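Local coordinates for protein cell death activator CIDE-3 (Mus musculus, PDB 4IKG) that transfers triacylglycerols between lipid droplets, promoting their fusion into a single large droplet in white adipocytes, its CIDE-N domain serving homodimerization, at residues A[13-18]-A[47-52]. Residues are numbered along the deposited sequence; the frame is centred on the assembly and turned at random. Where two conformers were deposited one is given.
Sequences ADRKVR and VLEEDG
Arg15 and Glu49 make a salt bridge between the loop joining strands 7-11 and 18-22 and the turn that follows strand 45-48. One carboxylate oxygen does most of the work: NE of Arg15 lies 3.0 Å from OE1 of Glu49. The second oxygen is more remote, with OE2 of Glu49 3.7 Å from NH2 of Arg15, and this inequality argues against a two-pronged pair. Coplanarity is ruled out separately: guanidinium and carboxylate planes stand 88° apart, and OE1 approaches the guanidinium obliquely. Such a placement suits charge attraction better than a directed N-H bond, and no hydrogen bond is formed across the segments. Both chains bend at their second torsion, Glu49 with chi2 at 87° and also an unstaggered chi1 of 120°; their ends come nearer the partner segment than the start of each side chain suggests. On the side of the guanidinium toward CD, NH1 of Arg15 donates to the backbone O of Lys80, which may help to set the group's rotation; Ala13 O lies at its edge, in plane. In the ubiquitin-like sheet of the CIDE-N domain, strand 69-73 lies between strands 7-11 and 45-48; its Met71 touches Arg15 and its Met69 touches Glu49. With just 99 Å² buried and both residues partly exposed, water probably screens the attraction, implying a modest electrostatic link across the domain surface, made chiefly through OE1 of Glu49.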
loop_
_atom_site.group_PDB
_atom_site.type_symbol
_atom_site.label_atom_id
_atom_site.label_comp_id
_atom_site.label_asym_id
_atom_site.label_seq_id
_atom_site.Cartn_x
_atom_site.Cartn_y
_atom_site.Cartn_z
ATOM N N ALA A 13 -1.941 -7.404 6.026
ATOM C CA ALA A 13 -1.530 -7.281 7.423
ATOM C C ALA A 13 -1.027 -8.589 8.033
ATOM O O ALA A 13 -0.182 -8.578 8.928
ATOM C CB ALA A 13 -2.662 -6.702 8.260
ATOM N N ASP A 14 -1.541 -9.709 7.539
ATOM C CA ASP A 14 -1.163 -11.020 8.053
ATOM C C ASP A 14 -0.003 -11.637 7.273
ATOM O O ASP A 14 0.309 -12.817 7.443
ATOM C CB ASP A 14 -2.372 -11.958 8.039
ATOM C CG ASP A 14 -3.250 -11.760 6.816
ATOM O OD1 ASP A 14 -3.241 -10.647 6.248
ATOM O OD2 ASP A 14 -3.955 -12.714 6.426
ATOM N N ARG A 15 0.630 -10.825 6.426
ATOM C CA ARG A 15 1.702 -11.273 5.529
ATOM C C ARG A 15 1.289 -12.485 4.708
ATOM O O ARG A 15 2.108 -13.360 4.419
ATOM C CB ARG A 15 2.985 -11.587 6.299
ATOM C CG ARG A 15 3.928 -10.415 6.431
ATOM C CD ARG A 15 3.407 -9.384 7.408
ATOM N NE ARG A 15 4.500 -8.555 7.902
ATOM C CZ ARG A 15 4.377 -7.627 8.844
ATOM N NH1 ARG A 15 3.200 -7.394 9.407
ATOM N NH2 ARG A 15 5.440 -6.932 9.221
ATOM N N LYS A 16 0.012 -12.528 4.344
ATOM C CA LYS A 16 -0.552 -13.664 3.629
ATOM C C LYS A 16 -0.242 -13.585 2.139
ATOM O O LYS A 16 0.480 -14.425 1.601
ATOM C CB LYS A 16 -2.067 -13.731 3.849
ATOM C CG LYS A 16 -2.680 -15.090 3.530
ATOM C CD LYS A 16 -4.190 -15.000 3.323
ATOM C CE LYS A 16 -4.978 -15.467 4.543
ATOM N NZ LYS A 16 -6.443 -15.554 4.257
ATOM N N VAL A 17 -0.792 -12.571 1.479
ATOM C CA VAL A 17 -0.605 -12.399 0.043
ATOM C C VAL A 17 0.125 -11.098 -0.303
ATOM O O VAL A 17 -0.190 -10.029 0.229
ATOM C CB VAL A 17 -1.950 -12.537 -0.732
ATOM C CG1 VAL A 17 -3.123 -12.664 0.237
ATOM C CG2 VAL A 17 -2.163 -11.379 -1.703
ATOM N N ARG A 18 1.123 -11.208 -1.177
ATOM C CA ARG A 18 1.843 -10.049 -1.687
ATOM C C ARG A 18 1.599 -9.941 -3.184
ATOM O O ARG A 18 1.757 -10.918 -3.917
ATOM C CB ARG A 18 3.340 -10.183 -1.411
ATOM C CG ARG A 18 3.709 -10.087 0.059
ATOM C CD ARG A 18 4.963 -10.886 0.359
ATOM N NE ARG A 18 4.844 -12.258 -0.125
ATOM C CZ ARG A 18 4.196 -13.226 0.515
ATOM N NH1 ARG A 18 3.600 -12.976 1.673
ATOM N NH2 ARG A 18 4.142 -14.444 -0.004
ATOM N N VAL A 47 1.109 2.102 4.299
ATOM C CA VAL A 47 2.193 2.069 5.270
ATOM C C VAL A 47 3.369 1.237 4.760
ATOM O O VAL A 47 3.214 0.445 3.835
ATOM C CB VAL A 47 1.682 1.548 6.635
ATOM C CG1 VAL A 47 2.164 0.125 6.910
ATOM C CG2 VAL A 47 2.091 2.494 7.751
ATOM N N LEU A 48 4.548 1.434 5.342
ATOM C CA LEU A 48 5.694 0.596 5.003
ATOM C C LEU A 48 5.645 -0.721 5.785
ATOM O O LEU A 48 5.422 -0.722 6.997
ATOM C CB LEU A 48 7.011 1.333 5.262
ATOM C CG LEU A 48 7.342 2.511 4.342
ATOM C CD1 LEU A 48 8.775 2.979 4.558
ATOM C CD2 LEU A 48 7.115 2.141 2.884
ATOM N N GLU A 49 5.843 -1.837 5.085
ATOM C CA GLU A 49 5.812 -3.166 5.703
ATOM C C GLU A 49 6.995 -3.365 6.641
ATOM O O GLU A 49 6.954 -4.197 7.548
ATOM C CB GLU A 49 5.800 -4.263 4.625
ATOM C CG GLU A 49 6.980 -5.248 4.671
ATOM C CD GLU A 49 6.742 -6.425 5.610
ATOM O OE1 GLU A 49 5.595 -6.912 5.682
ATOM O OE2 GLU A 49 7.702 -6.855 6.283
ATOM N N GLU A 50 8.049 -2.590 6.422
ATOM C CA GLU A 50 9.278 -2.754 7.184
ATOM C C GLU A 50 9.136 -2.300 8.633
ATOM O O GLU A 50 9.587 -2.992 9.549
ATOM C CB GLU A 50 10.436 -2.016 6.511
ATOM C CG GLU A 50 11.754 -2.155 7.250
ATOM C CD GLU A 50 12.881 -1.421 6.555
ATOM O OE1 GLU A 50 13.930 -1.195 7.195
ATOM O OE2 GLU A 50 12.720 -1.072 5.367
ATOM N N ASP A 51 8.509 -1.145 8.841
ATOM C CA ASP A 51 8.406 -0.575 10.183
ATOM C C ASP A 51 7.119 0.210 10.441
ATOM O O ASP A 51 6.987 0.861 11.479
ATOM C CB ASP A 51 9.623 0.308 10.471
ATOM C CG ASP A 51 9.978 1.206 9.301
ATOM O OD1 ASP A 51 9.053 1.663 8.597
ATOM O OD2 ASP A 51 11.184 1.448 9.082
ATOM N N GLY A 52 6.178 0.149 9.505
ATOM C CA GLY A 52 4.918 0.856 9.660
ATOM C C GLY A 52 5.033 2.356 9.456
ATOM O O GLY A 52 4.265 3.125 10.035
#